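Local coordinates for protein CSE1 (Thermus thermophilus, PDB 4AN8) that is a subunit of the Cascade ribonucleoprotein complex of a type I-E CRISPR system and probably contributes to adaptive immunity against viruses and plasmids, at residues A[17-22]-A[58-63]; A[110-115]-A[216-221]; A[159-164]-A[250-255]. All coordinates share one frame; numbering follows the deposited sequence.

The three contacts lie together in the large globular N-terminal part of CasA, apart from its C-terminal helical bundle. Contact 1 closes along the chain before the other two open, whereas the segments of contacts 2 and 3 alternate. Their centres are about 12 Å apart for contacts 2 and 3, about 17 Å for 1 and 2, and about 16 Å for 1 and 3. L59 of helix 50-67 joins them: one methyl group meets W219 of contact 2, the other L162 of contact 3. V114 and V252 are linked through their backbones. Segments far apart in sequence are thereby gathered into one continuous core.

Contact 1: residues A[17-22]-A[58-63]; sequences PWIPVL and RLLLAV
W18 and L59 meet where the segment 17-22, loop at W18 and strand from I19, faces helix 50-67, and the indole of W18 does most of the reaching. At CB the torsion (chi1 66°) places CG between the backbone N and the carbonyl carbon, which brings the ring up to the helix although the CB bond itself runs across its direction. Beyond CG the five-membered ring carries NE1, whose N-H is hydrogen-bonded to the backbone oxygen of L13; this bond helps to fix the rotation of the indole. Over the centre of one ring face lies CG1 of the next residue, I19, 3.6 Å above the plane. Farther out, CZ2 of W18 comes within 3.9 Å of CD2 of L59. At the tip, CH2 of W18 approaches that same methyl, CD2 of L59, to 3.6 Å. The methyl sits at the ring edge, close to its plane, and the two side chains cross at about a right angle. L162 of helix 154-167 also packs on the outer end of the indole.

Beside this pair, CD1 of I19 approaches CD2 of L60 more loosely, at 4.4 Å. W18 and I19 both face V30 of strand 26-30, forming a classic beta bulge, and the outer ends of both side chains approach the helix. The backbones stay well separated, with the CA atoms of I19 and L60 10.3 Å apart, so side chains alone bridge the gap between the small antiparallel sheet and the helix. Helix 32-37 and I45 of strand 44-45 border the same interface. All four touching residues are buried and every touching atom is carbon, so the join is non-directional and relies on shape and exclusion of water, while the indole's polar nitrogen is satisfied by L13.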
loop_
_atom_site.group_PDB
_atom_site.type_symbol
_atom_site.label_atom_id
_atom_site.label_comp_id
_atom_site.label_asym_id
_atom_site.label_seq_id
_atom_site.Cartn_x
_atom_site.Cartn_y
_atom_site.Cartn_z
ATOM N N PRO A 17 12.819 8.168 20.113
ATOM C CA PRO A 17 11.410 8.194 19.707
ATOM C C PRO A 17 11.235 8.734 18.295
ATOM O O PRO A 17 11.574 9.873 18.060
ATOM C CB PRO A 17 10.760 9.140 20.734
ATOM C CG PRO A 17 11.908 9.906 21.384
ATOM C CD PRO A 17 13.116 9.027 21.278
ATOM N N TRP A 18 10.731 7.935 17.365
ATOM C CA TRP A 18 10.506 8.429 16.004
ATOM C C TRP A 18 9.350 7.714 15.321
ATOM O O TRP A 18 8.865 8.171 14.295
ATOM C CB TRP A 18 11.788 8.325 15.151
ATOM C CG TRP A 18 12.240 6.935 14.882
ATOM C CD1 TRP A 18 12.819 6.077 15.766
ATOM C CD2 TRP A 18 12.169 6.240 13.626
ATOM N NE1 TRP A 18 13.092 4.876 15.146
ATOM C CE2 TRP A 18 12.707 4.957 13.830
ATOM C CE3 TRP A 18 11.694 6.582 12.347
ATOM C CZ2 TRP A 18 12.789 4.016 12.806
ATOM C CZ3 TRP A 18 11.775 5.649 11.334
ATOM C CH2 TRP A 18 12.313 4.382 11.566
ATOM N N ILE A 19 8.915 6.594 15.899
ATOM C CA ILE A 19 7.817 5.796 15.357
ATOM C C ILE A 19 6.514 6.171 16.079
ATOM O O ILE A 19 6.360 5.919 17.282
ATOM C CB ILE A 19 8.091 4.279 15.538
ATOM C CG1 ILE A 19 9.421 3.879 14.891
ATOM C CG2 ILE A 19 6.950 3.430 14.978
ATOM C CD1 ILE A 19 9.830 2.457 15.190
ATOM N N PRO A 20 5.573 6.796 15.354
ATOM C CA PRO A 20 4.331 7.224 16.004
ATOM C C PRO A 20 3.356 6.068 16.209
ATOM O O PRO A 20 2.854 5.519 15.218
ATOM C CB PRO A 20 3.738 8.236 15.012
ATOM C CG PRO A 20 4.587 8.135 13.755
ATOM C CD PRO A 20 5.534 6.990 13.902
ATOM N N VAL A 21 3.075 5.716 17.464
ATOM C CA VAL A 21 2.124 4.644 17.750
ATOM C C VAL A 21 0.997 5.114 18.680
ATOM O O VAL A 21 1.206 5.960 19.545
ATOM C CB VAL A 21 2.837 3.413 18.410
ATOM C CG1 VAL A 21 3.760 2.698 17.423
ATOM C CG2 VAL A 21 3.622 3.865 19.631
ATOM N N LEU A 22 -0.189 4.551 18.516
ATOM C CA LEU A 22 -1.305 4.883 19.386
ATOM C C LEU A 22 -1.211 4.067 20.672
ATOM O O LEU A 22 -1.110 2.834 20.645
ATOM C CB LEU A 22 -2.621 4.617 18.660
ATOM C CG LEU A 22 -3.912 5.304 19.095
ATOM C CD1 LEU A 22 -3.755 6.807 19.159
ATOM C CD2 LEU A 22 -5.018 4.925 18.117
ATOM N N ARG A 58 7.272 -2.226 7.311
ATOM C CA ARG A 58 8.234 -3.030 6.527
ATOM C C ARG A 58 9.628 -3.056 7.161
ATOM O O ARG A 58 10.292 -4.084 7.145
ATOM C CB ARG A 58 8.304 -2.592 5.052
ATOM C CG ARG A 58 6.971 -2.744 4.307
ATOM C CD ARG A 58 6.856 -1.831 3.061
ATOM N NE ARG A 58 7.827 -2.202 2.027
ATOM C CZ ARG A 58 7.675 -3.230 1.196
ATOM N NH1 ARG A 58 6.596 -3.987 1.281
ATOM N NH2 ARG A 58 8.612 -3.508 0.289
ATOM N N LEU A 59 10.056 -1.933 7.724
ATOM C CA LEU A 59 11.286 -1.892 8.505
ATOM C C LEU A 59 11.211 -2.825 9.751
ATOM O O LEU A 59 12.121 -3.624 10.001
ATOM C CB LEU A 59 11.609 -0.461 8.902
ATOM C CG LEU A 59 12.875 -0.292 9.755
ATOM C CD1 LEU A 59 14.098 -0.889 9.049
ATOM C CD2 LEU A 59 13.129 1.203 10.110
ATOM N N LEU A 60 10.116 -2.745 10.509
ATOM C CA LEU A 60 9.956 -3.611 11.674
ATOM C C LEU A 60 9.979 -5.086 11.272
ATOM O O LEU A 60 10.628 -5.900 11.932
ATOM C CB LEU A 60 8.657 -3.315 12.438
ATOM C CG LEU A 60 8.642 -1.932 13.099
ATOM C CD1 LEU A 60 7.363 -1.738 13.874
ATOM C CD2 LEU A 60 9.875 -1.726 13.981
ATOM N N LEU A 61 9.244 -5.419 10.207
ATOM C CA LEU A 61 9.225 -6.780 9.676
ATOM C C LEU A 61 10.617 -7.258 9.230
ATOM O O LEU A 61 10.977 -8.406 9.455
ATOM C CB LEU A 61 8.250 -6.883 8.515
ATOM C CG LEU A 61 6.797 -6.692 8.950
ATOM C CD1 LEU A 61 5.915 -6.275 7.734
ATOM C CD2 LEU A 61 6.277 -7.963 9.619
ATOM N N ALA A 62 11.381 -6.375 8.582
ATOM C CA ALA A 62 12.732 -6.717 8.164
ATOM C C ALA A 62 13.520 -7.129 9.396
ATOM O O ALA A 62 14.130 -8.192 9.419
ATOM C CB ALA A 62 13.417 -5.521 7.477
ATOM N N VAL A 63 13.490 -6.285 10.428
ATOM C CA VAL A 63 14.198 -6.597 11.652
ATOM C C VAL A 63 13.739 -7.933 12.268
ATOM O O VAL A 63 14.568 -8.753 12.652
ATOM C CB VAL A 63 14.099 -5.468 12.698
ATOM C CG1 VAL A 63 14.757 -5.916 13.973
ATOM C CG2 VAL A 63 14.785 -4.188 12.175
#

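Contact 2: residues A[110-115]-A[216-221]; sequences PFLQVA and APIWEV
F111 meets W219, and L112 meets I218, where two loops that are remote in sequence come together. P110 opens a type II beta turn that ends at Q113, closed by the bond from N of Q113 to O of P110. In second position, F111 extends its ring alongside the indole of W219, both side chains pointing the same way; CE1 of F111 lies 3.8 Å from CE3 of W219, the closest atoms meeting neither squarely over a face nor at an edge. L112 follows with a positive phi of 56°, as the turn requires, and folds its CD2 methyl 3.3 Å above the F111 ring plane, toward the rim. The same CD2 presses on CG2 of I218 at 3.4 Å, a tight carbon contact. Q113 then turns its amide back across the turn, and NE2 bonds to O of F111 at 2.8 Å, with an N-H to acceptor angle of 155°. On the partner loop, CB of P217 covers part of one face of the indole.

W219 also packs on A62 and V63 of helix 50-67 and bonds through NE1 to Y94 OH of helix 88-98, while L112 rests on L161 of helix 154-167 and V114 pairs by backbone with strand 250-256.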
loop_
_atom_site.group_PDB
_atom_site.type_symbol
_atom_site.label_atom_id
_atom_site.label_comp_id
_atom_site.label_asym_id
_atom_site.label_seq_id
_atom_site.Cartn_x
_atom_site.Cartn_y
_atom_site.Cartn_z
ATOM N N PRO A 110 25.913 5.822 8.173
ATOM C CA PRO A 110 24.603 6.338 8.576
ATOM C C PRO A 110 23.473 5.483 7.973
ATOM O O PRO A 110 23.616 4.968 6.867
ATOM C CB PRO A 110 24.595 7.765 8.028
ATOM C CG PRO A 110 25.576 7.721 6.818
ATOM C CD PRO A 110 26.586 6.646 7.145
ATOM N N PHE A 111 22.385 5.312 8.718
ATOM C CA PHE A 111 21.300 4.416 8.342
ATOM C C PHE A 111 20.664 4.780 6.983
ATOM O O PHE A 111 20.206 5.921 6.761
ATOM C CB PHE A 111 20.251 4.406 9.474
ATOM C CG PHE A 111 19.089 3.513 9.206
ATOM C CD1 PHE A 111 19.172 2.154 9.454
ATOM C CD2 PHE A 111 17.919 4.024 8.668
ATOM C CE1 PHE A 111 18.111 1.334 9.188
ATOM C CE2 PHE A 111 16.859 3.208 8.408
ATOM C CZ PHE A 111 16.953 1.859 8.672
ATOM N N LEU A 112 20.656 3.822 6.071
ATOM C CA LEU A 112 20.059 3.995 4.734
ATOM C C LEU A 112 20.622 5.178 3.937
ATOM O O LEU A 112 19.945 5.725 3.071
ATOM C CB LEU A 112 18.531 4.114 4.838
ATOM C CG LEU A 112 17.695 2.918 4.359
ATOM C CD1 LEU A 112 18.146 2.375 2.989
ATOM C CD2 LEU A 112 17.717 1.809 5.366
ATOM N N GLN A 113 21.869 5.542 4.195
ATOM C CA GLN A 113 22.443 6.733 3.585
ATOM C C GLN A 113 23.851 6.458 3.042
ATOM O O GLN A 113 24.350 5.348 3.156
ATOM C CB GLN A 113 22.449 7.879 4.601
ATOM C CG GLN A 113 21.065 8.276 5.075
ATOM C CD GLN A 113 21.116 9.118 6.315
ATOM O OE1 GLN A 113 21.510 10.273 6.265
ATOM N NE2 GLN A 113 20.727 8.545 7.445
ATOM N N VAL A 114 24.469 7.464 2.435
ATOM C CA VAL A 114 25.787 7.310 1.821
ATOM C C VAL A 114 26.708 8.285 2.527
ATOM O O VAL A 114 26.539 9.504 2.399
ATOM C CB VAL A 114 25.757 7.659 0.311
ATOM C CG1 VAL A 114 27.146 7.435 -0.334
ATOM C CG2 VAL A 114 24.666 6.865 -0.422
ATOM N N ALA A 115 27.664 7.755 3.287
ATOM C CA ALA A 115 28.453 8.560 4.199
ATOM C C ALA A 115 29.261 9.625 3.483
ATOM O O ALA A 115 29.491 10.686 4.041
ATOM C CB ALA A 115 29.374 7.676 5.033
ATOM N N ALA A 216 19.459 -10.277 2.839
ATOM C CA ALA A 216 20.083 -9.491 3.882
ATOM C C ALA A 216 19.521 -8.087 3.748
ATOM O O ALA A 216 19.370 -7.584 2.638
ATOM C CB ALA A 216 21.629 -9.474 3.696
ATOM N N PRO A 217 19.181 -7.471 4.874
ATOM C CA PRO A 217 18.763 -6.070 4.846
ATOM C C PRO A 217 19.993 -5.178 4.660
ATOM O O PRO A 217 21.137 -5.646 4.828
ATOM C CB PRO A 217 18.144 -5.855 6.235
ATOM C CG PRO A 217 18.849 -6.891 7.125
ATOM C CD PRO A 217 19.102 -8.081 6.218
ATOM N N ILE A 218 19.752 -3.913 4.321
ATOM C CA ILE A 218 20.813 -2.990 3.991
ATOM C C ILE A 218 21.871 -2.892 5.093
ATOM O O ILE A 218 23.048 -2.677 4.794
ATOM C CB ILE A 218 20.255 -1.578 3.675
ATOM C CG1 ILE A 218 21.337 -0.691 3.014
ATOM C CG2 ILE A 218 19.670 -0.909 4.955
ATOM C CD1 ILE A 218 21.789 -1.183 1.636
ATOM N N TRP A 219 21.480 -3.061 6.358
ATOM C CA TRP A 219 22.438 -2.902 7.454
ATOM C C TRP A 219 23.329 -4.131 7.710
ATOM O O TRP A 219 24.255 -4.053 8.515
ATOM C CB TRP A 219 21.734 -2.475 8.747
ATOM C CG TRP A 219 20.664 -3.432 9.166
ATOM C CD1 TRP A 219 20.840 -4.603 9.845
ATOM C CD2 TRP A 219 19.261 -3.322 8.920
ATOM N NE1 TRP A 219 19.635 -5.241 10.019
ATOM C CE2 TRP A 219 18.644 -4.462 9.479
ATOM C CE3 TRP A 219 18.462 -2.383 8.274
ATOM C CZ2 TRP A 219 17.272 -4.673 9.428
ATOM C CZ3 TRP A 219 17.070 -2.604 8.227
ATOM C CH2 TRP A 219 16.506 -3.731 8.795
ATOM N N GLU A 220 23.059 -5.240 7.022
ATOM C CA GLU A 220 23.848 -6.463 7.151
ATOM C C GLU A 220 24.954 -6.575 6.088
ATOM O O GLU A 220 25.722 -7.535 6.084
ATOM C CB GLU A 220 22.955 -7.720 7.095
ATOM C CG GLU A 220 22.215 -8.065 8.402
ATOM C CD GLU A 220 21.561 -9.432 8.340
ATOM O OE1 GLU A 220 22.115 -10.314 7.653
ATOM O OE2 GLU A 220 20.493 -9.642 8.965
ATOM N N VAL A 221 25.009 -5.603 5.184
ATOM C CA VAL A 221 26.033 -5.548 4.158
ATOM C C VAL A 221 26.831 -4.247 4.360
ATOM O O VAL A 221 26.421 -3.374 5.127
ATOM C CB VAL A 221 25.433 -5.664 2.724
ATOM C CG1 VAL A 221 24.638 -6.948 2.576
ATOM C CG2 VAL A 221 24.553 -4.480 2.384
#

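Contact 3: residues A[159-164]-A[250-255]; sequences RALLVH and RGVRLL. With ACT (acetate ion), chain D; ACT (acetate ion), chain C.
H164 and L161, one helical turn apart on helix 154-167, face R250 and V252 of strand 250-256, a helix packed on a strand of a mixed beta sheet. H164 and R250 cross at about a right angle, and the planes of imidazole and guanidinium stand 86° apart. R250 meets the ring through its aliphatic part, not its guanidinium: its CG lies 3.5 Å from NE2 of H164, and CB of R250 lies near the CD2 and NE2 atoms of the same ring. R250 bends at chi2 (-75°), which carries its guanidinium past the imidazole. L161 and V252 instead slide past each other in opposite directions, with CD1 of L161 4.0 Å from CB of V252 and at a similar distance from its CG1 methyl.

The two polar side chains have separate acetate ions, probably from the crystallisation liquor. ND1 of H164 makes only weak bonds to the acetate of chain C, at 3.3 Å to its OXT, while NE2 is hydrogen-bonded to Y266 OH of strand 261-273. Q165 OE1, just beyond the helix segment, takes the backbone N-H of R250. K182 O is a second partner of R250 NH2, which helps to hold the guanidinium. At its edge, near the plane, two donors converge on one oxygen: NE of R250 is 2.8 Å from O of the acetate of chain D, and NH2 of R250 2.9 Å from the same O.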
loop_
_atom_site.group_PDB
_atom_site.type_symbol
_atom_site.label_atom_id
_atom_site.label_comp_id
_atom_site.label_asym_id
_atom_site.label_seq_id
_atom_site.Cartn_x
_atom_site.Cartn_y
_atom_site.Cartn_z
ATOM N N ARG A 159 11.733 9.446 9.060
ATOM C CA ARG A 159 10.545 8.949 8.375
ATOM C C ARG A 159 10.491 9.314 6.884
ATOM O O ARG A 159 10.101 8.502 6.064
ATOM C CB ARG A 159 9.258 9.352 9.103
ATOM C CG ARG A 159 9.193 8.760 10.521
ATOM C CD ARG A 159 7.830 8.906 11.148
ATOM N NE ARG A 159 7.428 10.299 11.307
ATOM C CZ ARG A 159 7.581 11.010 12.425
ATOM N NH1 ARG A 159 8.149 10.467 13.486
ATOM N NH2 ARG A 159 7.172 12.273 12.474
ATOM N N ALA A 160 10.881 10.535 6.544
ATOM C CA ALA A 160 10.885 10.959 5.161
ATOM C C ALA A 160 11.921 10.133 4.369
ATOM O O ALA A 160 11.677 9.734 3.238
ATOM C CB ALA A 160 11.210 12.429 5.086
ATOM N N LEU A 161 13.071 9.866 4.983
ATOM C CA LEU A 161 14.076 9.013 4.351
ATOM C C LEU A 161 13.466 7.668 3.972
ATOM O O LEU A 161 13.580 7.217 2.843
ATOM C CB LEU A 161 15.262 8.808 5.285
ATOM C CG LEU A 161 16.339 7.812 4.830
ATOM C CD1 LEU A 161 16.910 8.181 3.449
ATOM C CD2 LEU A 161 17.454 7.694 5.896
ATOM N N LEU A 162 12.812 7.034 4.933
ATOM C CA LEU A 162 12.276 5.702 4.754
ATOM C C LEU A 162 11.217 5.715 3.676
ATOM O O LEU A 162 11.170 4.841 2.840
ATOM C CB LEU A 162 11.628 5.215 6.037
ATOM C CG LEU A 162 12.425 4.306 6.942
ATOM C CD1 LEU A 162 11.426 3.754 7.991
ATOM C CD2 LEU A 162 13.056 3.163 6.142
ATOM N N VAL A 163 10.354 6.722 3.701
ATOM C CA VAL A 163 9.326 6.779 2.692
ATOM C C VAL A 163 9.982 6.875 1.313
ATOM O O VAL A 163 9.615 6.148 0.392
ATOM C CB VAL A 163 8.359 7.962 2.927
ATOM C CG1 VAL A 163 7.543 8.247 1.643
ATOM C CG2 VAL A 163 7.458 7.672 4.160
ATOM N N HIS A 164 10.951 7.773 1.180
ATOM C CA HIS A 164 11.542 8.023 -0.137
ATOM C C HIS A 164 12.203 6.788 -0.730
ATOM O O HIS A 164 12.100 6.551 -1.921
ATOM C CB HIS A 164 12.551 9.179 -0.064
ATOM C CG HIS A 164 13.032 9.657 -1.400
ATOM N ND1 HIS A 164 12.199 10.260 -2.322
ATOM C CD2 HIS A 164 14.264 9.645 -1.962
ATOM C CE1 HIS A 164 12.892 10.582 -3.396
ATOM N NE2 HIS A 164 14.149 10.216 -3.205
ATOM N N ARG A 250 17.859 5.450 -3.526
ATOM C CA ARG A 250 18.538 6.688 -3.818
ATOM C C ARG A 250 19.709 6.829 -2.870
ATOM O O ARG A 250 19.680 6.273 -1.780
ATOM C CB ARG A 250 17.579 7.863 -3.639
ATOM C CG ARG A 250 16.344 7.813 -4.562
ATOM C CD ARG A 250 16.706 8.188 -6.030
ATOM N NE ARG A 250 15.498 8.239 -6.856
ATOM C CZ ARG A 250 14.945 7.166 -7.420
ATOM N NH1 ARG A 250 15.516 5.962 -7.283
ATOM N NH2 ARG A 250 13.837 7.288 -8.140
ATOM N N GLY A 251 20.738 7.575 -3.290
ATOM C CA GLY A 251 21.799 7.963 -2.378
ATOM C C GLY A 251 21.320 9.179 -1.621
ATOM O O GLY A 251 20.903 10.173 -2.219
ATOM N N VAL A 252 21.359 9.115 -0.294
ATOM C CA VAL A 252 20.940 10.252 0.507
ATOM C C VAL A 252 21.919 10.407 1.637
ATOM O O VAL A 252 22.401 9.413 2.196
ATOM C CB VAL A 252 19.533 10.038 1.125
ATOM C CG1 VAL A 252 19.197 11.187 2.075
ATOM C CG2 VAL A 252 18.468 9.895 0.035
ATOM N N ARG A 253 22.231 11.653 1.976
ATOM C CA ARG A 253 22.924 11.923 3.225
ATOM C C ARG A 253 22.348 13.152 3.908
ATOM O O ARG A 253 22.668 14.294 3.526
ATOM C CB ARG A 253 24.422 12.126 3.024
ATOM C CG ARG A 253 25.200 11.624 4.210
ATOM C CD ARG A 253 26.080 12.678 4.830
ATOM N NE ARG A 253 27.077 13.194 3.903
ATOM C CZ ARG A 253 27.944 14.155 4.209
ATOM N NH1 ARG A 253 27.938 14.695 5.421
ATOM N NH2 ARG A 253 28.816 14.575 3.307
ATOM N N LEU A 254 21.513 12.914 4.916
ATOM C CA LEU A 254 20.926 14.009 5.682
ATOM C C LEU A 254 22.036 14.812 6.342
ATOM O O LEU A 254 22.973 14.246 6.887
ATOM C CB LEU A 254 19.997 13.464 6.753
ATOM C CG LEU A 254 18.940 12.518 6.222
ATOM C CD1 LEU A 254 18.182 11.907 7.393
ATOM C CD2 LEU A 254 17.987 13.217 5.224
ATOM N N LEU A 255 21.918 16.130 6.284
ATOM C CA LEU A 255 22.885 17.015 6.915
ATOM C C LEU A 255 22.336 17.547 8.263
ATOM O O LEU A 255 21.245 18.117 8.326
ATOM C CB LEU A 255 23.230 18.175 5.960
ATOM C CG LEU A 255 23.673 17.777 4.536
ATOM C CD1 LEU A 255 24.133 19.004 3.702
ATOM C CD2 LEU A 255 24.766 16.712 4.590
HETATM C C ACT D . 13.998 10.894 -8.458
HETATM O O ACT D . 13.536 10.080 -7.604
HETATM O OXT ACT D . 14.921 11.663 -8.060
HETATM C CH3 ACT D . 13.468 10.944 -9.873
HETATM C C ACT C . 8.389 10.336 -2.646
HETATM O O ACT C . 8.833 10.106 -1.478
HETATM O OXT ACT C . 9.155 11.006 -3.420
HETATM C CH3 ACT C . 7.026 9.829 -3.092
#